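PDB 5TZB: D-aminopeptidase from Burkholderia sp. LK4, which probably cleaves N-terminal residues, beta-amino acids among them, from short peptides and amides, as an Ntn-type hydrolase of peptidase family S58. Local coordinates for residues C[128-133]-C[137-142]; C[120-125]-C[164-169]. One frame throughout, in Å; residues are numbered along the deposited sequence.

Contact 1 of 2, residues C[128-133]-C[137-142]; sequences ANEREA and RVYWCM
Glu130 reaches across to Tyr139 and Cys141, and it buries more surface here than any other residue. Its chain runs out extended beyond CG (chi2 -164°), which carries the carboxylate to segment 137-142. There Tyr139 OH donates a hydrogen bond to Glu130 OE1 (2.8 Å), arriving on the anti lone pair, the one turned away from OE2. The acceptor sits at the edge of the tyrosine ring, close to its plane, while the carboxylate itself is turned 43° from that ring. A water bridges the same corner, donating to Tyr139 OH and to Glu130 O, each at 2.8 Å, so the phenol oxygen is held by side chain and solvent together. Cys141 packs SG beside the carboxylate, 3.6 Å from Glu130 CD.

The two segments are the arms of the connection from helix 119-129 to strand 144-148, which doubles back within a few residues. Thr109 touches both Glu130 and Cys141, and the ring of His78 meets that of Tyr139.

Nearer the turn, Arg137 bends at chi2 and chi3 to bring its guanidinium edge to the backbone of Ala133, with NH2 2.6 Å from Ala133 O. The other terminal nitrogen, NH1, makes a salt bridge with Asp79.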
loop_
_atom_site.group_PDB
_atom_site.type_symbol
_atom_site.label_atom_id
_atom_site.label_comp_id
_atom_site.label_asym_id
_atom_site.label_seq_id
_atom_site.Cartn_x
_atom_site.Cartn_y
_atom_site.Cartn_z
ATOM N N ALA C 128 -8.339 -11.607 26.703
ATOM C CA ALA C 128 -8.838 -12.343 27.859
ATOM C C ALA C 128 -10.335 -12.129 28.045
ATOM O O ALA C 128 -11.044 -13.038 28.468
ATOM C CB ALA C 128 -8.091 -11.936 29.117
ATOM N N ASN C 129 -10.814 -10.938 27.696
ATOM C CA ASN C 129 -12.229 -10.607 27.861
ATOM C C ASN C 129 -13.165 -11.456 26.995
ATOM O O ASN C 129 -14.353 -11.572 27.284
ATOM C CB ASN C 129 -12.470 -9.125 27.577
ATOM C CG ASN C 129 -13.880 -8.689 27.956
ATOM O OD1 ASN C 129 -14.297 -8.839 29.106
ATOM N ND2 ASN C 129 -14.602 -8.122 27.002
ATOM N N GLU C 130 -12.641 -12.021 25.919
ATOM C CA GLU C 130 -13.449 -12.863 25.035
ATOM C C GLU C 130 -13.326 -14.349 25.384
ATOM O O GLU C 130 -13.992 -15.187 24.781
ATOM C CB GLU C 130 -13.060 -12.645 23.566
ATOM C CG GLU C 130 -13.255 -11.221 23.089
ATOM C CD GLU C 130 -13.257 -11.081 21.575
ATOM O OE1 GLU C 130 -13.108 -12.096 20.845
ATOM O OE2 GLU C 130 -13.412 -9.929 21.114
ATOM N N ARG C 131 -12.480 -14.678 26.353
ATOM C CA ARG C 131 -12.227 -16.080 26.681
ATOM C C ARG C 131 -13.500 -16.850 27.067
ATOM O O ARG C 131 -13.752 -17.932 26.534
ATOM C CB ARG C 131 -11.217 -16.196 27.820
ATOM C CG ARG C 131 -11.041 -17.620 28.312
ATOM C CD ARG C 131 -9.880 -17.735 29.276
ATOM N NE ARG C 131 -9.444 -19.119 29.460
ATOM C CZ ARG C 131 -8.490 -19.493 30.309
ATOM N NH1 ARG C 131 -7.897 -18.587 31.080
ATOM N NH2 ARG C 131 -8.146 -20.770 30.404
ATOM N N GLU C 132 -14.279 -16.305 28.002
ATOM C CA GLU C 132 -15.484 -16.986 28.488
ATOM C C GLU C 132 -16.499 -17.258 27.374
ATOM O O GLU C 132 -17.099 -18.332 27.340
ATOM C CB GLU C 132 -16.152 -16.183 29.610
ATOM N N ALA C 133 -16.674 -16.310 26.455
ATOM C CA ALA C 133 -17.673 -16.468 25.398
ATOM C C ALA C 133 -17.178 -17.383 24.274
ATOM O O ALA C 133 -17.945 -17.753 23.388
ATOM C CB ALA C 133 -18.081 -15.110 24.836
ATOM N N ARG C 137 -15.253 -22.275 20.019
ATOM C CA ARG C 137 -15.108 -21.718 18.678
ATOM C C ARG C 137 -13.627 -21.534 18.394
ATOM O O ARG C 137 -12.873 -21.095 19.256
ATOM C CB ARG C 137 -15.848 -20.381 18.561
ATOM C CG ARG C 137 -17.348 -20.532 18.618
ATOM C CD ARG C 137 -17.943 -19.539 19.600
ATOM N NE ARG C 137 -18.487 -18.335 18.990
ATOM C CZ ARG C 137 -18.741 -17.219 19.665
ATOM N NH1 ARG C 137 -19.260 -16.168 19.044
ATOM N NH2 ARG C 137 -18.455 -17.148 20.957
ATOM N N VAL C 138 -13.200 -21.943 17.209
ATOM C CA VAL C 138 -11.797 -21.850 16.848
ATOM C C VAL C 138 -11.499 -20.532 16.146
ATOM O O VAL C 138 -11.912 -20.317 15.002
ATOM C CB VAL C 138 -11.368 -23.036 15.961
ATOM C CG1 VAL C 138 -9.889 -22.956 15.628
ATOM C CG2 VAL C 138 -11.709 -24.354 16.660
ATOM N N TYR C 139 -10.821 -19.633 16.855
ATOM C CA TYR C 139 -10.351 -18.395 16.251
ATOM C C TYR C 139 -9.297 -17.773 17.139
ATOM O O TYR C 139 -9.176 -18.111 18.317
ATOM C CB TYR C 139 -11.505 -17.409 16.011
ATOM C CG TYR C 139 -12.012 -16.731 17.259
ATOM C CD1 TYR C 139 -11.635 -15.434 17.563
ATOM C CD2 TYR C 139 -12.870 -17.390 18.133
ATOM C CE1 TYR C 139 -12.104 -14.801 18.706
ATOM C CE2 TYR C 139 -13.344 -16.771 19.279
ATOM C CZ TYR C 139 -12.957 -15.474 19.562
ATOM O OH TYR C 139 -13.420 -14.844 20.698
ATOM N N TRP C 140 -8.532 -16.861 16.556
ATOM C CA TRP C 140 -7.526 -16.124 17.294
ATOM C C TRP C 140 -7.978 -14.673 17.403
ATOM O O TRP C 140 -8.278 -14.023 16.405
ATOM C CB TRP C 140 -6.143 -16.264 16.625
ATOM C CG TRP C 140 -6.158 -16.267 15.118
ATOM C CD1 TRP C 140 -5.862 -15.216 14.284
ATOM C CD2 TRP C 140 -6.491 -17.370 14.264
ATOM N NE1 TRP C 140 -5.983 -15.608 12.968
ATOM C CE2 TRP C 140 -6.374 -16.920 12.931
ATOM C CE3 TRP C 140 -6.875 -18.696 14.500
ATOM C CZ2 TRP C 140 -6.624 -17.749 11.841
ATOM C CZ3 TRP C 140 -7.127 -19.517 13.417
ATOM C CH2 TRP C 140 -6.996 -19.046 12.104
ATOM N N CYS C 141 -8.069 -14.193 18.632
ATOM C CA CYS C 141 -8.578 -12.861 18.907
ATOM C C CYS C 141 -7.536 -11.810 18.560
ATOM O O CYS C 141 -6.398 -11.915 18.999
ATOM C CB CYS C 141 -8.978 -12.753 20.379
ATOM S SG CYS C 141 -9.751 -11.186 20.818
ATOM N N MET C 142 -7.912 -10.816 17.764
ATOM C CA MET C 142 -6.972 -9.773 17.341
ATOM C C MET C 142 -7.549 -8.361 17.567
ATOM O O MET C 142 -7.978 -7.702 16.610
ATOM C CB MET C 142 -6.596 -9.971 15.868
ATOM C CG MET C 142 -5.852 -11.298 15.568
ATOM S SD MET C 142 -5.484 -11.522 13.820
ATOM C CE MET C 142 -7.140 -11.740 13.147
HETATM O O HOH W 1 -15.610 -15.044 22.500
#

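Contact 2 of 2, residues C[120-125]-C[164-169]; sequences GAVRDA and AHVQRA
Apolar packing between Val122, Ala125 and Val166 joins helices 119-129 and 163-172. One methyl does most of the work: Val166 CG2 lies 3.9 Å from Val122 CG2 and equally 3.9 Å from Ala125 CB, fitting against two residues that stand one helical turn apart. With CG1 anti to the backbone N (chi1 178°), Val166 has its other branch, CG2, beside that N, and this is the branch that meets the neighbouring helix. Ala125 points its methyl toward the partner helix and also touches Val166 CB (4.0 Å). The two segments approach most closely at Val122 and Val166, whose CA atoms are 6.4 Å apart. All three residues are buried, and Val122 also rests on Ala112, Thr114 and Val145 of the strands beneath.

One polar link between the helices is a water. It donates to Ala125 O (2.7 Å) and accepts from Gln167 NE2 (2.6 Å), so it bridges a backbone carbonyl to a side-chain amide.

Charged groups lie on the far face of helix 119-129. Arg123 NH1 gives Asp124 OD1 a nearly straight hydrogen bond (2.9 Å, 172°), part of a salt bridge, in the guanidinium plane but 31° out of the carboxylate plane. Asp94 of the second subunit is a further salt-bridge partner of Arg123; Asp124 OD2 accepts from Ala121 N of that subunit, while Gly120 N bonds to Asp124 OD1 of it.

Two helices side by side against a mixed beta-sheet, one contributing its opposite face to a subunit interface, form a layered alpha/beta packing consistent with the Ntn-hydrolase architecture.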
loop_
_atom_site.group_PDB
_atom_site.type_symbol
_atom_site.label_atom_id
_atom_site.label_comp_id
_atom_site.label_asym_id
_atom_site.label_seq_id
_atom_site.Cartn_x
_atom_site.Cartn_y
_atom_site.Cartn_z
ATOM N N GLY C 120 0.180 -3.173 24.652
ATOM C CA GLY C 120 0.178 -4.613 24.799
ATOM C C GLY C 120 -0.697 -5.133 25.932
ATOM O O GLY C 120 -1.454 -6.104 25.756
ATOM N N ALA C 121 -0.591 -4.493 27.097
ATOM C CA ALA C 121 -1.383 -4.899 28.253
ATOM C C ALA C 121 -2.879 -4.734 27.940
ATOM O O ALA C 121 -3.687 -5.596 28.271
ATOM C CB ALA C 121 -0.988 -4.088 29.499
ATOM N N VAL C 122 -3.235 -3.629 27.293
ATOM C CA VAL C 122 -4.618 -3.383 26.897
ATOM C C VAL C 122 -5.095 -4.399 25.864
ATOM O O VAL C 122 -6.208 -4.937 25.970
ATOM C CB VAL C 122 -4.798 -1.944 26.337
ATOM C CG1 VAL C 122 -6.144 -1.796 25.620
ATOM C CG2 VAL C 122 -4.623 -0.902 27.471
ATOM N N ARG C 123 -4.246 -4.688 24.887
ATOM C CA ARG C 123 -4.607 -5.638 23.847
ATOM C C ARG C 123 -4.872 -7.029 24.425
ATOM O O ARG C 123 -5.887 -7.650 24.116
ATOM C CB ARG C 123 -3.505 -5.724 22.791
ATOM C CG ARG C 123 -3.827 -6.640 21.610
ATOM C CD ARG C 123 -2.994 -7.904 21.656
ATOM N NE ARG C 123 -3.169 -8.709 20.457
ATOM C CZ ARG C 123 -2.968 -10.021 20.391
ATOM N NH1 ARG C 123 -2.581 -10.698 21.463
ATOM N NH2 ARG C 123 -3.146 -10.648 19.237
ATOM N N ASP C 124 -3.962 -7.517 25.262
ATOM C CA ASP C 124 -4.117 -8.866 25.796
ATOM C C ASP C 124 -5.252 -8.933 26.815
ATOM O O ASP C 124 -5.837 -9.997 27.030
ATOM C CB ASP C 124 -2.796 -9.371 26.381
ATOM C CG ASP C 124 -1.825 -9.853 25.291
ATOM O OD1 ASP C 124 -2.074 -9.554 24.100
ATOM O OD2 ASP C 124 -0.819 -10.532 25.621
ATOM N N ALA C 125 -5.580 -7.795 27.423
ATOM C CA ALA C 125 -6.733 -7.733 28.315
ATOM C C ALA C 125 -8.021 -7.882 27.506
ATOM O O ALA C 125 -8.973 -8.504 27.957
ATOM C CB ALA C 125 -6.740 -6.434 29.099
ATOM N N ALA C 164 -7.661 -4.430 34.709
ATOM C CA ALA C 164 -8.777 -3.956 35.519
ATOM C C ALA C 164 -9.293 -2.623 34.975
ATOM O O ALA C 164 -10.494 -2.366 34.978
ATOM C CB ALA C 164 -8.364 -3.829 36.995
ATOM N N HIS C 165 -8.379 -1.784 34.494
ATOM C CA HIS C 165 -8.760 -0.507 33.903
ATOM C C HIS C 165 -9.477 -0.714 32.576
ATOM O O HIS C 165 -10.402 0.023 32.235
ATOM C CB HIS C 165 -7.529 0.375 33.724
ATOM C CG HIS C 165 -6.822 0.668 35.004
ATOM N ND1 HIS C 165 -5.452 0.586 35.132
ATOM C CD2 HIS C 165 -7.294 1.044 36.215
ATOM C CE1 HIS C 165 -5.112 0.901 36.370
ATOM N NE2 HIS C 165 -6.211 1.181 37.047
ATOM N N VAL C 166 -9.051 -1.722 31.825
ATOM C CA VAL C 166 -9.717 -2.051 30.580
ATOM C C VAL C 166 -11.132 -2.541 30.900
ATOM O O VAL C 166 -12.082 -2.216 30.202
ATOM C CB VAL C 166 -8.951 -3.120 29.769
ATOM C CG1 VAL C 166 -9.709 -3.460 28.519
ATOM C CG2 VAL C 166 -7.551 -2.628 29.408
ATOM N N GLN C 167 -11.270 -3.306 31.978
ATOM C CA GLN C 167 -12.576 -3.835 32.358
ATOM C C GLN C 167 -13.532 -2.735 32.819
ATOM O O GLN C 167 -14.719 -2.768 32.502
ATOM C CB GLN C 167 -12.420 -4.884 33.470
ATOM C CG GLN C 167 -11.767 -6.160 33.011
ATOM C CD GLN C 167 -12.679 -6.920 32.072
ATOM O OE1 GLN C 167 -13.902 -6.787 32.141
ATOM N NE2 GLN C 167 -12.092 -7.700 31.168
ATOM N N ARG C 168 -12.997 -1.736 33.506
ATOM C CA ARG C 168 -13.766 -0.555 33.899
ATOM C C ARG C 168 -14.263 0.236 32.682
ATOM O O ARG C 168 -15.406 0.708 32.672
ATOM C CB ARG C 168 -12.920 0.319 34.840
ATOM C CG ARG C 168 -12.844 -0.265 36.263
ATOM C CD ARG C 168 -11.928 0.495 37.223
ATOM N NE ARG C 168 -12.017 1.948 37.173
ATOM C CZ ARG C 168 -11.067 2.744 37.666
ATOM N NH1 ARG C 168 -9.987 2.203 38.212
ATOM N NH2 ARG C 168 -11.173 4.070 37.598
ATOM N N ALA C 169 -13.410 0.417 31.676
ATOM C CA ALA C 169 -13.831 1.110 30.453
ATOM C C ALA C 169 -14.913 0.309 29.724
ATOM O O ALA C 169 -15.910 0.864 29.259
ATOM C CB ALA C 169 -12.636 1.360 29.529
HETATM O O HOH W 2 -9.637 -8.307 30.559
#

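Helix 119-129 serves both contacts: contact 2 uses its first half, while contact 1 starts at its last turn and runs into the loop beyond. Along the chain, contact 1 is nested inside the loop that contact 2 closes, and their centres are about 15 Å apart. Contact 2 is the core partner, with all its touching residues buried and aliphatic; contact 1 lies farther out, only partly buried, and relies on a carboxylate, a phenol and a guanidinium. Asn129 OD1 and Gln167 NE2, 3.2 Å apart in a probable hydrogen bond, tie the two together. Both also meet the second subunit, contact 1 through both its segments, Trp140 and Cys141 among them, and contact 2 through residues that include Arg123 and Asp124.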